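Local coordinates for protein ketosynthase (Streptomyces sp. MSC090213JE08, PDB 6KXD) that probably catalyses the condensation of an acyl-ACP with malonyl-ACP to a 3-oxoacyl-ACP as the ketosynthase of a highly reducing type II polyketide synthase, at residues Ile18-Gly22 and Ser332-His336; Asp217-Pro221 and Pro360-His364; Pro324-Val328 and Leu373-Pro377. Residue numbers count along the deposited sequence, not the author numbering.

Contact 1. Residues Ile18-Gly22 and Ser332-His336; sequences ISSIG and SMLGH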
ATOM      1  N   ILE A  18       9.892   8.917 -14.429  1.00 43.29           N
ATOM      2  CA  ILE A  18       8.943   9.124 -15.476  1.00 43.50           C
ATOM      3  C   ILE A  18       8.004  10.212 -14.983  1.00 51.83           C
ATOM      4  O   ILE A  18       7.215   9.947 -14.105  1.00 49.89           O
ATOM      5  CB  ILE A  18       8.099   7.876 -15.775  1.00 52.16           C
ATOM      6  CG1 ILE A  18       8.926   6.659 -16.201  1.00 55.46           C
ATOM      7  CG2 ILE A  18       7.039   8.216 -16.797  1.00 50.64           C
ATOM      8  CD1 ILE A  18       9.314   6.677 -17.649  1.00 64.04           C
ATOM      9  N   SER A  19       8.069  11.412 -15.548  1.00 45.12           N
ATOM     10  CA  SER A  19       7.292  12.512 -14.979  1.00 44.14           C
ATOM     11  C   SER A  19       6.824  13.433 -16.096  1.00 53.78           C
ATOM     12  O   SER A  19       7.356  13.397 -17.219  1.00 48.78           O
ATOM     13  CB  SER A  19       8.100  13.272 -13.948  1.00 46.42           C
ATOM     14  OG  SER A  19       8.812  14.345 -14.540  1.00 48.47           O
ATOM     15  N   SER A  20       5.876  14.286 -15.714  1.00 52.38           N
ATOM     16  CA  SER A  20       5.259  15.259 -16.574  1.00 53.63           C
ATOM     17  C   SER A  20       6.262  16.358 -16.951  1.00 46.31           C
ATOM     18  O   SER A  20       5.950  17.083 -17.864  1.00 52.64           O
ATOM     19  CB  SER A  20       4.005  15.828 -15.934  1.00 48.93           C
ATOM     20  OG  SER A  20       4.346  16.533 -14.758  1.00 48.69           O
ATOM     21  N   ILE A  21       7.412  16.471 -16.254  1.00 48.26           N
ATOM     22  CA  ILE A  21       8.423  17.492 -16.507  1.00 50.50           C
ATOM     23  C   ILE A  21       9.762  16.873 -16.917  1.00 53.02           C
ATOM     24  O   ILE A  21      10.812  17.567 -16.871  1.00 50.68           O
ATOM     25  CB  ILE A  21       8.610  18.449 -15.313  1.00 49.33           C
ATOM     26  CG1 ILE A  21       9.312  17.804 -14.112  1.00 49.73           C
ATOM     27  CG2 ILE A  21       7.267  19.058 -14.943  1.00 52.50           C
ATOM     28  CD1 ILE A  21       9.677  18.764 -13.024  1.00 50.17           C
ATOM     29  N   GLY A  22       9.758  15.595 -17.307  1.00 52.50           N
ATOM     30  CA  GLY A  22      10.998  14.956 -17.681  1.00 51.96           C
ATOM     31  C   GLY A  22      11.086  13.495 -17.270  1.00 58.22           C
ATOM     32  O   GLY A  22      10.565  13.081 -16.232  1.00 47.83           O
ATOM     33  N   SER A 332       3.646  22.178  -7.779  1.00 46.16           N
ATOM     34  CA  SER A 332       3.399  23.357  -8.592  1.00 50.39           C
ATOM     35  C   SER A 332       3.804  23.017 -10.030  1.00 54.89           C
ATOM     36  O   SER A 332       3.075  23.353 -10.935  1.00 49.51           O
ATOM     37  CB  SER A 332       4.114  24.552  -8.069  1.00 51.79           C
ATOM     38  OG  SER A 332       5.514  24.374  -8.114  1.00 45.02           O
ATOM     39  N   MET A 333       4.896  22.238 -10.173  1.00 48.45           N
ATOM     40  CA  MET A 333       5.389  21.817 -11.465  1.00 49.88           C
ATOM     41  C   MET A 333       4.743  20.496 -11.909  1.00 50.43           C
ATOM     42  O   MET A 333       4.232  20.392 -13.008  1.00 46.90           O
ATOM     43  CB  MET A 333       6.903  21.650 -11.428  1.00 49.46           C
ATOM     44  CG  MET A 333       7.653  22.939 -11.237  1.00 51.40           C
ATOM     45  SD  MET A 333       9.407  22.664 -10.880  1.00 52.19           S
ATOM     46  CE  MET A 333       9.344  22.290  -9.123  1.00 59.46           C
ATOM     47  N   LEU A 334       4.792  19.454 -11.058  1.00 49.86           N
ATOM     48  CA  LEU A 334       4.304  18.102 -11.457  1.00 49.43           C
ATOM     49  C   LEU A 334       2.793  18.004 -11.510  1.00 47.48           C
ATOM     50  O   LEU A 334       2.267  17.074 -12.068  1.00 56.77           O
ATOM     51  CB  LEU A 334       4.848  17.100 -10.450  1.00 47.84           C
ATOM     52  CG  LEU A 334       6.356  16.962 -10.492  1.00 51.42           C
ATOM     53  CD1 LEU A 334       6.838  15.929  -9.496  1.00 52.79           C
ATOM     54  CD2 LEU A 334       6.806  16.587 -11.892  1.00 51.53           C
ATOM     55  N   GLY A 335       2.088  18.937 -10.868  1.00 44.35           N
ATOM     56  CA  GLY A 335       0.744  18.653 -10.524  1.00 43.91           C
ATOM     57  C   GLY A 335       0.756  17.570  -9.447  1.00 40.77           C
ATOM     58  O   GLY A 335       1.813  17.257  -8.867  1.00 46.69           O
ATOM     59  N   HIS A 336      -0.403  17.008  -9.178  1.00 43.87           N
ATOM     60  CA  HIS A 336      -0.502  16.034  -8.107  1.00 45.39           C
ATOM     61  C   HIS A 336      -0.415  14.645  -8.734  1.00 40.08           C
ATOM     62  O   HIS A 336      -1.424  14.165  -9.265  1.00 44.69           O
ATOM     63  CB  HIS A 336      -1.794  16.244  -7.322  1.00 50.33           C
ATOM     64  CG  HIS A 336      -1.840  15.426  -6.077  1.00 50.28           C
ATOM     65  ND1 HIS A 336      -0.963  14.365  -5.862  1.00 47.74           N
ATOM     66  CD2 HIS A 336      -2.625  15.508  -4.986  1.00 52.10           C
ATOM     67  CE1 HIS A 336      -1.228  13.815  -4.685  1.00 52.91           C
ATOM     68  NE2 HIS A 336      -2.254  14.496  -4.129  1.00 50.22           N
TER
HETATM   69  O   HOH W   1       2.400  14.794 -13.281  1.00 50.88           O
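A turn beyond strand 10-19, leading into the short strand 22-23, packs here against the C-terminal end of the short helix 331-334, a fully buried contact of 204 Å² in the interior of the chain. Ser20 and Leu334 mark the closest backbone approach, with their CA atoms 5.9 Å apart. Ile21, Leu334 and Met333 give most of the buried area: Leu334 CD2 lies 3.6 Å from Ile21 CG1, while Ile21 CD1 meets Met333 CB at 4.3 Å. Leu334 CD2 also comes within 4.0 Å of the hydroxyl oxygen Ser19 OG. Tyr28 of helix 24-34 touches Ser19, Ile21 and Leu334, so this tyrosine bridges both segments. The turn is a type I beta turn from Ser19 to Gly22, closed by Gly22 N to Ser19 O (3.3 Å) and overlaid by an ST turn in which Ile21 N donates to Ser19 OG (3.1 Å); Ser19 OG in turn donates to Gly22 O (2.7 Å). At its phi/psi of 144/147°, Gly22 has no room for a CB, which would jam against the carbonyl O of Ile21. Across the gap, Gly335 leaves the helix with positive phi and redirects the chain to His336, whose side chain touches Cys170. His336 beside Cys170 probably corresponds to one histidine and the cysteine of the Cys-His-His triad of ketoacyl synthases, so the helix end packed on the turn leads straight into the probable catalytic region. One buried water, water 1, bridges Ser20 OG (3.0 Å) and Leu334 O (2.6 Å), donating to the latter.

Contact 2. Residues Asp217-Pro221 and Pro360-His364; sequences DVVRP and PTINH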
ATOM      1  N   ASP A 217      -7.063  26.772 -13.938  1.00 57.80           N
ATOM      2  CA  ASP A 217      -5.913  27.092 -14.795  1.00 61.76           C
ATOM      3  C   ASP A 217      -4.672  26.337 -14.318  1.00 58.09           C
ATOM      4  O   ASP A 217      -4.374  25.302 -14.873  1.00 56.11           O
ATOM      5  CB  ASP A 217      -5.637  28.597 -14.900  1.00 60.44           C
ATOM      6  CG  ASP A 217      -5.903  29.375 -13.625  1.00 64.10           C
ATOM      7  OD1 ASP A 217      -5.507  28.894 -12.537  1.00 62.78           O
ATOM      8  OD2 ASP A 217      -6.475  30.476 -13.735  1.00 65.94           O
ATOM      9  N   VAL A 218      -3.963  26.892 -13.328  1.00 53.58           N
ATOM     10  CA  VAL A 218      -2.689  26.402 -12.877  1.00 54.25           C
ATOM     11  C   VAL A 218      -2.696  26.202 -11.348  1.00 61.58           C
ATOM     12  O   VAL A 218      -3.504  26.781 -10.567  1.00 50.95           O
ATOM     13  CB  VAL A 218      -1.560  27.348 -13.323  1.00 62.32           C
ATOM     14  CG1 VAL A 218      -1.496  27.449 -14.855  1.00 59.00           C
ATOM     15  CG2 VAL A 218      -1.696  28.733 -12.692  1.00 61.38           C
ATOM     16  N   VAL A 219      -1.751  25.359 -10.927  1.00 53.48           N
ATOM     17  CA  VAL A 219      -1.544  24.993  -9.555  1.00 52.90           C
ATOM     18  C   VAL A 219      -0.645  26.051  -8.927  1.00 47.46           C
ATOM     19  O   VAL A 219       0.493  26.269  -9.391  1.00 53.25           O
ATOM     20  CB  VAL A 219      -0.905  23.595  -9.417  1.00 51.26           C
ATOM     21  CG1 VAL A 219      -0.903  23.151  -7.962  1.00 49.05           C
ATOM     22  CG2 VAL A 219      -1.586  22.576 -10.312  1.00 50.02           C
ATOM     23  N   ARG A 220      -1.162  26.686  -7.865  1.00 44.87           N
ATOM     24  CA  ARG A 220      -0.480  27.748  -7.174  1.00 47.09           C
ATOM     25  C   ARG A 220      -0.345  27.442  -5.691  1.00 52.34           C
ATOM     26  O   ARG A 220      -1.044  28.049  -4.878  1.00 51.16           O
ATOM     27  CB  ARG A 220      -1.261  29.066  -7.327  1.00 50.17           C
ATOM     28  CG  ARG A 220      -1.628  29.450  -8.748  1.00 50.32           C
ATOM     29  CD  ARG A 220      -2.128  30.899  -8.772  1.00 51.82           C
ATOM     30  NE  ARG A 220      -2.795  31.201 -10.019  1.00 55.82           N
ATOM     31  CZ  ARG A 220      -2.174  31.661 -11.110  1.00 62.10           C
ATOM     32  NH1 ARG A 220      -0.852  31.644 -11.190  1.00 50.67           N
ATOM     33  NH2 ARG A 220      -2.881  32.135 -12.113  1.00 61.16           N
ATOM     34  N   PRO A 221       0.513  26.482  -5.283  1.00 50.03           N
ATOM     35  CA  PRO A 221       0.689  26.168  -3.873  1.00 53.07           C
ATOM     36  C   PRO A 221       1.169  27.360  -3.043  1.00 49.52           C
ATOM     37  O   PRO A 221       2.181  28.012  -3.352  1.00 53.25           O
ATOM     38  CB  PRO A 221       1.713  25.021  -3.871  1.00 50.43           C
ATOM     39  CG  PRO A 221       1.487  24.380  -5.214  1.00 52.79           C
ATOM     40  CD  PRO A 221       1.314  25.583  -6.127  1.00 51.98           C
ATOM     41  N   PRO A 360      11.633  25.397  -7.325  1.00 50.58           N
ATOM     42  CA  PRO A 360      10.681  26.462  -7.021  1.00 56.16           C
ATOM     43  C   PRO A 360       9.239  26.006  -6.818  1.00 53.48           C
ATOM     44  O   PRO A 360       8.814  24.986  -7.387  1.00 50.74           O
ATOM     45  CB  PRO A 360      10.680  27.334  -8.286  1.00 51.38           C
ATOM     46  CG  PRO A 360      11.035  26.362  -9.397  1.00 51.49           C
ATOM     47  CD  PRO A 360      11.866  25.253  -8.771  1.00 54.56           C
ATOM     48  N   THR A 361       8.499  26.829  -6.065  1.00 53.66           N
ATOM     49  CA  THR A 361       7.060  26.857  -6.127  1.00 51.66           C
ATOM     50  C   THR A 361       6.661  27.844  -7.231  1.00 56.16           C
ATOM     51  O   THR A 361       6.762  29.071  -7.034  1.00 56.06           O
ATOM     52  CB  THR A 361       6.449  27.257  -4.779  1.00 49.62           C
ATOM     53  OG1 THR A 361       7.114  26.537  -3.746  1.00 52.81           O
ATOM     54  CG2 THR A 361       4.951  27.050  -4.750  1.00 55.27           C
ATOM     55  N   ILE A 362       6.211  27.311  -8.371  1.00 51.97           N
ATOM     56  CA  ILE A 362       5.926  28.085  -9.563  1.00 52.54           C
ATOM     57  C   ILE A 362       4.458  28.528  -9.532  1.00 58.88           C
ATOM     58  O   ILE A 362       3.740  28.229  -8.595  1.00 54.20           O
ATOM     59  CB  ILE A 362       6.290  27.282 -10.831  1.00 53.84           C
ATOM     60  CG1 ILE A 362       5.267  26.185 -11.172  1.00 49.08           C
ATOM     61  CG2 ILE A 362       7.693  26.742 -10.693  1.00 52.16           C
ATOM     62  CD1 ILE A 362       5.417  25.585 -12.576  1.00 51.19           C
ATOM     63  N   ASN A 363       4.057  29.301 -10.547  1.00 52.72           N
ATOM     64  CA  ASN A 363       2.750  29.934 -10.640  1.00 57.59           C
ATOM     65  C   ASN A 363       2.457  30.756  -9.368  1.00 50.72           C
ATOM     66  O   ASN A 363       1.297  30.911  -8.978  1.00 57.21           O
ATOM     67  CB  ASN A 363       1.643  28.908 -10.913  1.00 57.42           C
ATOM     68  CG  ASN A 363       1.984  27.922 -12.011  1.00 61.89           C
ATOM     69  OD1 ASN A 363       2.546  28.310 -13.026  1.00 60.29           O
ATOM     70  ND2 ASN A 363       1.663  26.648 -11.816  1.00 58.48           N
ATOM     71  N   HIS A 364       3.503  31.264  -8.716  1.00 48.14           N
ATOM     72  CA  HIS A 364       3.358  31.983  -7.460  1.00 58.47           C
ATOM     73  C   HIS A 364       3.233  33.488  -7.725  1.00 61.01           C
ATOM     74  O   HIS A 364       4.231  34.139  -8.128  1.00 63.43           O
ATOM     75  CB  HIS A 364       4.519  31.700  -6.510  1.00 55.52           C
ATOM     76  CG  HIS A 364       4.178  32.007  -5.083  1.00 58.17           C
ATOM     77  ND1 HIS A 364       3.225  31.281  -4.390  1.00 60.37           N
ATOM     78  CD2 HIS A 364       4.630  32.949  -4.222  1.00 62.79           C
ATOM     79  CE1 HIS A 364       3.127  31.754  -3.164  1.00 60.89           C
ATOM     80  NE2 HIS A 364       3.982  32.763  -3.029  1.00 65.32           N
TER
HETATM   81  O   HOH W   2       2.317  29.143  -6.085  1.00 55.26           O
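Two irregular loops of the thiolase fold pack here without helix or strand, one between helix 202-210 and strand 234-242, the other joining strands 357-358 and 381-382. Asn363 is the centre, with 95 Å² buried of the 296 Å² summed over both sides. Its left-handed backbone conformation goes with a turn in the loop at this residue, and its CB points toward 217-221. The side-chain amide donates through Asn363 ND2 to Val219 O (2.7 Å, nearly linear at 167°), and the same ND2 sits 3.6 Å from Val218 CB. The backbone carbonyl Asn363 O accepts from Arg220 NH1 (3.2 Å), lying near the guanidinium plane. One residue thus gives and receives bonds on successive residues of the facing loop; Arg220 and Asn363 are also the closest CA pair, 5.2 Å apart. Pro221, second in buried area, rests on the methyl of Thr361, with Pro221 CB to Thr361 CG2 3.9 Å and Pro221 O to Thr361 CG2 3.2 Å. The Thr361 hydroxyl is engaged with Val375 O and Ala329 N, leaving the methyl to pack on the proline. His364, whose NE2 bonds Thr367 OG1, also joins a water bridge: water 2 donates to Pro221 O and Ile362 O, both 3.0 Å away, and lies 2.9 Å from His364 ND1.

Contact 3. Residues Pro324-Val328 and Leu373-Pro377; sequences PPRTV and LDVVP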
ATOM      1  N   PRO A 324      10.376  29.022  10.055  1.00 58.43           N
ATOM      2  CA  PRO A 324      10.586  27.713   9.441  1.00 64.79           C
ATOM      3  C   PRO A 324      11.534  27.780   8.246  1.00 63.14           C
ATOM      4  O   PRO A 324      11.780  28.848   7.692  1.00 59.64           O
ATOM      5  CB  PRO A 324       9.173  27.315   8.989  1.00 61.70           C
ATOM      6  CG  PRO A 324       8.506  28.646   8.700  1.00 60.97           C
ATOM      7  CD  PRO A 324       9.026  29.551   9.798  1.00 56.32           C
ATOM      8  N   PRO A 325      12.065  26.640   7.758  1.00 67.18           N
ATOM      9  CA  PRO A 325      12.934  26.663   6.586  1.00 59.11           C
ATOM     10  C   PRO A 325      12.082  27.000   5.360  1.00 59.96           C
ATOM     11  O   PRO A 325      10.828  27.017   5.421  1.00 52.24           O
ATOM     12  CB  PRO A 325      13.522  25.248   6.529  1.00 66.31           C
ATOM     13  CG  PRO A 325      12.446  24.399   7.173  1.00 69.26           C
ATOM     14  CD  PRO A 325      11.814  25.271   8.245  1.00 66.20           C
ATOM     15  N   ARG A 326      12.770  27.292   4.260  1.00 54.34           N
ATOM     16  CA  ARG A 326      12.118  27.467   2.993  1.00 50.04           C
ATOM     17  C   ARG A 326      11.289  26.216   2.701  1.00 50.63           C
ATOM     18  O   ARG A 326      11.761  25.118   2.919  1.00 49.36           O
ATOM     19  CB  ARG A 326      13.151  27.696   1.886  1.00 54.10           C
ATOM     20  CG  ARG A 326      13.686  29.120   1.875  1.00 59.03           C
ATOM     21  CD  ARG A 326      14.925  29.298   1.034  1.00 66.80           C
ATOM     22  NE  ARG A 326      16.097  28.707   1.649  1.00 70.11           N
ATOM     23  CZ  ARG A 326      17.334  28.894   1.202  1.00 79.61           C
ATOM     24  NH1 ARG A 326      17.538  29.725   0.192  1.00 74.45           N
ATOM     25  NH2 ARG A 326      18.353  28.254   1.756  1.00 78.49           N
ATOM     26  N   THR A 327      10.078  26.428   2.208  1.00 50.76           N
ATOM     27  CA  THR A 327       9.093  25.410   2.048  1.00 51.81           C
ATOM     28  C   THR A 327       8.542  25.539   0.626  1.00 47.48           C
ATOM     29  O   THR A 327       7.822  26.448   0.305  1.00 52.73           O
ATOM     30  CB  THR A 327       8.023  25.518   3.146  1.00 45.56           C
ATOM     31  OG1 THR A 327       8.663  25.295   4.399  1.00 46.55           O
ATOM     32  CG2 THR A 327       6.867  24.564   2.937  1.00 53.87           C
ATOM     33  N   VAL A 328       8.863  24.553  -0.202  1.00 47.29           N
ATOM     34  CA  VAL A 328       8.558  24.563  -1.597  1.00 44.90           C
ATOM     35  C   VAL A 328       7.620  23.406  -1.941  1.00 52.81           C
ATOM     36  O   VAL A 328       7.603  22.380  -1.252  1.00 51.53           O
ATOM     37  CB  VAL A 328       9.856  24.470  -2.418  1.00 47.29           C
ATOM     38  CG1 VAL A 328      10.887  25.459  -1.909  1.00 49.84           C
ATOM     39  CG2 VAL A 328      10.439  23.066  -2.448  1.00 46.27           C
ATOM     40  N   LEU A 373       5.520  31.619   4.656  1.00 52.58           N
ATOM     41  CA  LEU A 373       6.681  30.830   4.300  1.00 54.96           C
ATOM     42  C   LEU A 373       7.404  31.468   3.126  1.00 53.18           C
ATOM     43  O   LEU A 373       6.767  32.043   2.254  1.00 56.69           O
ATOM     44  CB  LEU A 373       6.219  29.449   3.836  1.00 54.60           C
ATOM     45  CG  LEU A 373       5.433  28.654   4.869  1.00 51.15           C
ATOM     46  CD1 LEU A 373       4.776  27.484   4.172  1.00 48.25           C
ATOM     47  CD2 LEU A 373       6.380  28.235   5.991  1.00 49.27           C
ATOM     48  N   ASP A 374       8.715  31.242   3.083  1.00 57.76           N
ATOM     49  CA  ASP A 374       9.447  31.471   1.860  1.00 55.29           C
ATOM     50  C   ASP A 374       9.293  30.218   0.997  1.00 52.93           C
ATOM     51  O   ASP A 374       9.943  29.187   1.282  1.00 54.57           O
ATOM     52  CB  ASP A 374      10.911  31.800   2.139  1.00 55.04           C
ATOM     53  CG  ASP A 374      11.725  31.961   0.859  1.00 52.96           C
ATOM     54  OD1 ASP A 374      11.112  31.946  -0.245  1.00 54.73           O
ATOM     55  OD2 ASP A 374      12.954  32.093   0.970  1.00 72.81           O
ATOM     56  N   VAL A 375       8.472  30.328  -0.051  1.00 51.22           N
ATOM     57  CA  VAL A 375       8.149  29.212  -0.917  1.00 56.18           C
ATOM     58  C   VAL A 375       9.123  29.122  -2.107  1.00 57.00           C
ATOM     59  O   VAL A 375       8.867  28.407  -3.069  1.00 51.94           O
ATOM     60  CB  VAL A 375       6.686  29.303  -1.372  1.00 60.17           C
ATOM     61  CG1 VAL A 375       5.762  29.314  -0.163  1.00 57.65           C
ATOM     62  CG2 VAL A 375       6.421  30.510  -2.271  1.00 65.08           C
ATOM     63  N   VAL A 376      10.236  29.855  -2.041  1.00 58.59           N
ATOM     64  CA  VAL A 376      11.178  29.928  -3.165  1.00 57.00           C
ATOM     65  C   VAL A 376      10.365  30.139  -4.434  1.00 46.56           C
ATOM     66  O   VAL A 376      10.322  29.294  -5.320  1.00 55.52           O
ATOM     67  CB  VAL A 376      12.051  28.659  -3.201  1.00 57.43           C
ATOM     68  CG1 VAL A 376      13.053  28.673  -4.347  1.00 62.39           C
ATOM     69  CG2 VAL A 376      12.755  28.447  -1.870  1.00 59.74           C
ATOM     70  N   PRO A 377       9.649  31.277  -4.572  1.00 55.88           N
ATOM     71  CA  PRO A 377       8.691  31.448  -5.656  1.00 56.18           C
ATOM     72  C   PRO A 377       9.379  31.451  -7.026  1.00 57.87           C
ATOM     73  O   PRO A 377      10.444  32.048  -7.150  1.00 62.95           O
ATOM     74  CB  PRO A 377       8.031  32.820  -5.404  1.00 55.04           C
ATOM     75  CG  PRO A 377       8.980  33.559  -4.461  1.00 56.66           C
ATOM     76  CD  PRO A 377       9.807  32.498  -3.759  1.00 57.89           C
TER
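The outer edge of the thiolase-fold sheet is met here: strand 326-328 pairs in parallel with strand 297-299 on one flank, and the loop 373-377 lies along it, the two segments' end-to-end directions 42° apart. One backbone hydrogen bond joins them, Thr327 N to Asp374 O at 2.9 Å. Segment 373-377 is not a regular strand; Val376 N donates to Asp374 OD1 (2.9 Å), an Asx turn. Thr327 O, buried and without a conventional partner, receives a CA-H...O contact from Val375 CA at 3.0 Å. Apolar side chains pack at each end: Pro324 CG on Leu373 CD2 (3.5 Å), with Thr327 CG2 also 3.8 Å from Leu373 CD1, and Val328 CG1 on Val376 CG2 (3.5 Å). Helix 306-320 lies against Pro324, Thr327 and Leu373. On the more exposed side, the aliphatic part of Arg326 skirts the loop, with Arg326 CG 3.2 Å from Asp374 OD2 and Arg326 CD 3.7 Å from Val376 CG2.

In the fold
From the N terminus, the chain passes 18-22, then 217-221, then 324-328 before any contact closes. Contact 1 closes first, at 332-336, across 309 intervening residues; contact 2 closes at 360-364 across 138, and contact 3 at 373-377 across 44. All three pairs cross, none enclosing another. Contact 1 joins an early strand to helix 331-334, contact 2 brings two loops together, and contact 3 adds a loop to the sheet edge. Contacts 1 and 2 touch through Ser332 OG and Ile362 N (3.0 Å, a probable hydrogen bond), contacts 2 and 3 through Thr361 N and Val376 O (3.2 Å, likewise probable). Strand 326-328 leads on to helix 331-334, linking contacts 3 and 1.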